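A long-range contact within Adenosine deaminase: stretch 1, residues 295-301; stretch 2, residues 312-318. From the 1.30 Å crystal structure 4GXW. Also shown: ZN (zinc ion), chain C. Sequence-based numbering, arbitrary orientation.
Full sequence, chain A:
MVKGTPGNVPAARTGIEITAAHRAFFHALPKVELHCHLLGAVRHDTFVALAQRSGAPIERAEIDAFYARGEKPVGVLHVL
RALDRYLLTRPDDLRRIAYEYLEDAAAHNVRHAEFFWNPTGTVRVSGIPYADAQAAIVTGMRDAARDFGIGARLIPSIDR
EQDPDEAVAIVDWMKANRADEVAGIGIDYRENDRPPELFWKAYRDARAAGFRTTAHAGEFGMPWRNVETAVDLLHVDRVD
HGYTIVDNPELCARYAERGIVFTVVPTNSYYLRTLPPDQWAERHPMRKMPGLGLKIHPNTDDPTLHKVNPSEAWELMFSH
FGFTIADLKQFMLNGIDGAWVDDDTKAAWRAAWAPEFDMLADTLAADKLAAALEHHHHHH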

ATOM      1  N   LYS A 295      10.422 -12.551  -0.273  1.00 10.14           N
ATOM      2  CA  LYS A 295       9.011 -12.600   0.100  1.00  8.96           C
ATOM      3  C   LYS A 295       8.324 -11.323  -0.332  1.00  9.00           C
ATOM      4  O   LYS A 295       8.631 -10.254   0.200  1.00 10.83           O
ATOM      5  CB  LYS A 295       8.871 -12.740   1.621  1.00  9.30           C
ATOM      6  CG  LYS A 295       9.334 -14.066   2.189  1.00 12.70           C
ATOM      7  CD  LYS A 295       8.959 -14.179   3.669  1.00 16.08           C
ATOM      8  CE  LYS A 295       9.259 -15.563   4.229  1.00 24.37           C
ATOM      9  NZ  LYS A 295       8.708 -15.723   5.609  1.00 27.66           N
ATOM     10  N   ILE A 296       7.408 -11.420  -1.287  1.00  8.80           N
ATOM     11  CA  ILE A 296       6.639 -10.262  -1.711  1.00  7.85           C
ATOM     12  C   ILE A 296       5.173 -10.395  -1.316  1.00  8.53           C
ATOM     13  O   ILE A 296       4.688 -11.496  -1.030  1.00  8.08           O
ATOM     14  CB  ILE A 296       6.770  -9.963  -3.230  1.00  8.17           C
ATOM     15  CG1 ILE A 296       6.008 -10.998  -4.070  1.00  9.68           C
ATOM     16  CG2 ILE A 296       8.244  -9.873  -3.632  1.00  9.79           C
ATOM     17  CD1 ILE A 296       6.034 -10.705  -5.576  1.00  9.42           C
ATOM     18  N   HIS A 297       4.474  -9.268  -1.336  1.00  7.66           N
ATOM     19  CA  HIS A 297       3.069  -9.209  -0.967  1.00  8.19           C
ATOM     20  C   HIS A 297       2.428  -8.086  -1.763  1.00  7.58           C
ATOM     21  O   HIS A 297       2.873  -6.947  -1.670  1.00  7.87           O
ATOM     22  CB  HIS A 297       2.927  -8.947   0.532  1.00  7.85           C
ATOM     23  CG  HIS A 297       1.510  -8.774   0.969  1.00  7.86           C
ATOM     24  ND1 HIS A 297       0.960  -7.537   1.224  1.00  8.68           N
ATOM     25  CD2 HIS A 297       0.525  -9.682   1.171  1.00  8.08           C
ATOM     26  CE1 HIS A 297      -0.308  -7.692   1.570  1.00  8.44           C
ATOM     27  NE2 HIS A 297      -0.598  -8.980   1.541  1.00  8.20           N
ATOM     28  N   PRO A 298       1.398  -8.400  -2.561  1.00  7.56           N
ATOM     29  CA  PRO A 298       0.805  -7.397  -3.456  1.00  8.07           C
ATOM     30  C   PRO A 298      -0.220  -6.497  -2.762  1.00  7.31           C
ATOM     31  O   PRO A 298      -0.921  -6.948  -1.849  1.00  7.85           O
ATOM     32  CB  PRO A 298       0.120  -8.252  -4.515  1.00  9.28           C
ATOM     33  CG  PRO A 298      -0.311  -9.464  -3.745  1.00  8.10           C
ATOM     34  CD  PRO A 298       0.793  -9.729  -2.758  1.00  8.20           C
ATOM     35  N   ASN A 299      -0.302  -5.243  -3.216  1.00  8.10           N
ATOM     36  CA  ASN A 299      -1.114  -4.221  -2.581  1.00  8.21           C
ATOM     37  C   ASN A 299      -1.602  -3.225  -3.626  1.00  9.76           C
ATOM     38  O   ASN A 299      -1.098  -3.217  -4.750  1.00  9.45           O
ATOM     39  CB  ASN A 299      -0.280  -3.482  -1.536  1.00  8.74           C
ATOM     40  CG  ASN A 299       0.044  -4.338  -0.344  1.00  7.55           C
ATOM     41  OD1 ASN A 299      -0.733  -4.395   0.593  1.00  8.22           O
ATOM     42  ND2 ASN A 299       1.199  -5.009  -0.368  1.00  7.71           N
ATOM     43  N   THR A 300      -2.543  -2.359  -3.236  1.00  9.09           N
ATOM     44  CA  THR A 300      -3.147  -1.384  -4.149  1.00  9.14           C
ATOM     45  C   THR A 300      -2.434  -0.030  -4.225  1.00 10.01           C
ATOM     46  O   THR A 300      -2.515   0.638  -5.261  1.00  9.32           O
ATOM     47  CB  THR A 300      -4.657  -1.142  -3.852  1.00 10.04           C
ATOM     48  OG1 THR A 300      -4.820  -0.607  -2.532  1.00 10.00           O
ATOM     49  CG2 THR A 300      -5.474  -2.434  -3.993  1.00 10.35           C
ATOM     50  N   ASP A 301      -1.773   0.385  -3.137  1.00  9.65           N
ATOM     51  CA  ASP A 301      -1.040   1.677  -3.039  1.00  9.59           C
ATOM     52  C   ASP A 301      -1.980   2.888  -3.011  1.00 11.18           C
ATOM     53  O   ASP A 301      -2.114   3.552  -1.980  1.00 12.63           O
ATOM     54  CB  ASP A 301       0.020   1.803  -4.154  1.00 10.49           C
ATOM     55  CG  ASP A 301       1.223   2.717  -3.800  1.00 14.96           C
ATOM     56  OD1 ASP A 301       1.405   3.245  -2.671  1.00 13.69           O
ATOM     57  OD2 ASP A 301       2.062   2.885  -4.711  1.00 17.96           O
ATOM     58  N   GLU A 312      -8.533  -7.038  -7.379  1.00  9.86           N
ATOM     59  CA  GLU A 312      -7.898  -6.803  -8.666  1.00 10.16           C
ATOM     60  C   GLU A 312      -6.371  -6.835  -8.583  1.00 12.16           C
ATOM     61  O   GLU A 312      -5.704  -7.298  -9.515  1.00 11.12           O
ATOM     62  CB  GLU A 312      -8.371  -5.467  -9.246  1.00 11.90           C
ATOM     63  CG  GLU A 312      -9.813  -5.473  -9.746  1.00 13.04           C
ATOM     64  CD  GLU A 312     -10.307  -4.095 -10.142  1.00 13.32           C
ATOM     65  OE1 GLU A 312      -9.961  -3.113  -9.445  1.00 14.00           O
ATOM     66  OE2 GLU A 312     -11.032  -3.982 -11.158  1.00 17.24           O
ATOM     67  N   ALA A 313      -5.815  -6.332  -7.483  1.00 10.96           N
ATOM     68  CA  ALA A 313      -4.371  -6.383  -7.315  1.00  9.96           C
ATOM     69  C   ALA A 313      -3.870  -7.825  -7.273  1.00  9.89           C
ATOM     70  O   ALA A 313      -2.877  -8.165  -7.915  1.00 10.52           O
ATOM     71  CB  ALA A 313      -3.943  -5.603  -6.068  1.00  9.88           C
ATOM     72  N   TRP A 314      -4.591  -8.673  -6.544  1.00  8.92           N
ATOM     73  CA  TRP A 314      -4.295 -10.096  -6.506  1.00  9.22           C
ATOM     74  C   TRP A 314      -4.480 -10.754  -7.885  1.00 10.28           C
ATOM     75  O   TRP A 314      -3.636 -11.537  -8.331  1.00 10.53           O
ATOM     76  CB  TRP A 314      -5.128 -10.776  -5.396  1.00  9.27           C
ATOM     77  CG  TRP A 314      -4.539 -10.473  -4.066  1.00  9.64           C
ATOM     78  CD1 TRP A 314      -4.709  -9.337  -3.332  1.00 10.17           C
ATOM     79  CD2 TRP A 314      -3.600 -11.284  -3.342  1.00  8.58           C
ATOM     80  NE1 TRP A 314      -3.955  -9.399  -2.181  1.00  9.91           N
ATOM     81  CE2 TRP A 314      -3.263 -10.580  -2.167  1.00  7.57           C
ATOM     82  CE3 TRP A 314      -3.025 -12.537  -3.568  1.00  9.89           C
ATOM     83  CZ2 TRP A 314      -2.369 -11.093  -1.222  1.00  9.37           C
ATOM     84  CZ3 TRP A 314      -2.142 -13.042  -2.632  1.00 11.46           C
ATOM     85  CH2 TRP A 314      -1.823 -12.321  -1.475  1.00 10.23           C
ATOM     86  N   GLU A 315      -5.564 -10.404  -8.572  1.00 10.61           N
ATOM     87  CA  GLU A 315      -5.817 -10.912  -9.920  1.00 11.97           C
ATOM     88  C   GLU A 315      -4.637 -10.644 -10.866  1.00 11.35           C
ATOM     89  O   GLU A 315      -4.200 -11.542 -11.588  1.00 10.29           O
ATOM     90  CB  GLU A 315      -7.092 -10.286 -10.487  1.00 10.70           C
ATOM     91  CG  GLU A 315      -7.324 -10.609 -11.957  1.00 11.98           C
ATOM     92  CD  GLU A 315      -8.575  -9.962 -12.515  1.00 13.80           C
ATOM     93  OE1 GLU A 315      -9.521  -9.720 -11.732  1.00 13.85           O
ATOM     94  OE2 GLU A 315      -8.619  -9.688 -13.741  1.00 13.83           O
ATOM     95  N   LEU A 316      -4.110  -9.417 -10.841  1.00 10.72           N
ATOM     96  CA  LEU A 316      -3.011  -9.047 -11.734  1.00 10.26           C
ATOM     97  C   LEU A 316      -1.774  -9.925 -11.562  1.00 10.68           C
ATOM     98  O   LEU A 316      -1.082 -10.228 -12.534  1.00 11.21           O
ATOM     99  CB  LEU A 316      -2.630  -7.575 -11.549  1.00 11.74           C
ATOM    100  CG  LEU A 316      -3.629  -6.550 -12.084  1.00 10.01           C
ATOM    101  CD1 LEU A 316      -3.176  -5.136 -11.735  1.00 14.14           C
ATOM    102  CD2 LEU A 316      -3.823  -6.703 -13.589  1.00 12.82           C
ATOM    103  N   MET A 317      -1.487 -10.327 -10.328  1.00 10.16           N
ATOM    104  CA  MET A 317      -0.344 -11.207 -10.086  1.00 10.01           C
ATOM    105  C   MET A 317      -0.470 -12.515 -10.874  1.00  9.75           C
ATOM    106  O   MET A 317       0.513 -13.032 -11.414  1.00 11.95           O
ATOM    107  CB  MET A 317      -0.208 -11.506  -8.592  1.00 10.30           C
ATOM    108  CG  MET A 317      -0.096 -10.271  -7.727  1.00 10.27           C
ATOM    109  SD  MET A 317       1.366  -9.259  -8.046  1.00 10.75           S
ATOM    110  CE  MET A 317       2.621 -10.185  -7.182  1.00 11.71           C
ATOM    111  N   PHE A 318      -1.696 -13.024 -10.943  1.00 10.64           N
ATOM    112  CA  PHE A 318      -2.029 -14.248 -11.662  1.00 12.21           C
ATOM    113  C   PHE A 318      -2.192 -14.012 -13.170  1.00 12.05           C
ATOM    114  O   PHE A 318      -1.688 -14.787 -13.982  1.00 13.61           O
ATOM    115  CB  PHE A 318      -3.314 -14.829 -11.056  1.00 13.16           C
ATOM    116  CG  PHE A 318      -3.788 -16.108 -11.698  1.00 14.94           C
ATOM    117  CD1 PHE A 318      -3.360 -17.339 -11.222  1.00 19.50           C
ATOM    118  CD2 PHE A 318      -4.693 -16.081 -12.751  1.00 15.53           C
ATOM    119  CE1 PHE A 318      -3.808 -18.518 -11.802  1.00 23.63           C
ATOM    120  CE2 PHE A 318      -5.146 -17.255 -13.331  1.00 16.83           C
ATOM    121  CZ  PHE A 318      -4.697 -18.472 -12.857  1.00 20.33           C
TER
HETATM  122 ZN    ZN C 401       3.258   3.914  -1.765  0.72 10.58          ZN
HETATM  123  O   HOH W   1      -3.269  -7.191  -0.368  1.00  8.65           O
HETATM  124  O   HOH W   2       4.068   4.128  -3.547  1.00 13.73           O

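Pro298 lies at the centre of this contact, where a short strand meets a helix whose axis passes 9.2 Å from its own. Its CA-to-CB bond points toward the helix, and its ring touches two residues one helical turn apart, Trp314 and Met317. The tighter of these contacts is with the indole: Pro298 CG sits 3.6 Å from the centroid of the Trp314 six-membered ring and only 15° off the ring normal, so a CH group meets the π cloud over one face. Proline suits this place because its compact, rigid ring can set a CH group at CG directly over the face of the electron-rich indole.

The CA-to-CB bond of Trp314 points sideways, but the end of the side chain comes nearer to the strand, and there the large ring meets both Pro298 and His297. While Pro298 covers a face, His297 NE2 approaches the indole edge, 3.9 Å from Trp314 CZ2; the two aromatic planes are inclined at 73°. No direct hydrogen bond joins the stretches, yet water 1 does so indirectly: its O accepts from Trp314 NE1 at 2.9 Å and donates to Pro298 O at 2.8 Å. The indole nitrogen is thus satisfied although the residue is buried.

The CA-to-CB bond of Met317 also points toward the strand. Its CG packs 3.8 Å from Pro298 CB, and its flexible, unbranched chain, with all three chi angles in m, carries CE to within 3.8 Å of Ile296 CD1. Both contacts are apolar, as befits buried side chains.

Past the end of the strand, the chain of stretch 1 meets Ala313, which lies just before Trp314 in the helix. Its CB lies 3.9 Å from Asn299 O and 4.1 Å from Thr300 CG2; a lone methyl suits a place where the backbones come close, the CA atoms of Ala313 and Thr300 being 6.0 Å apart.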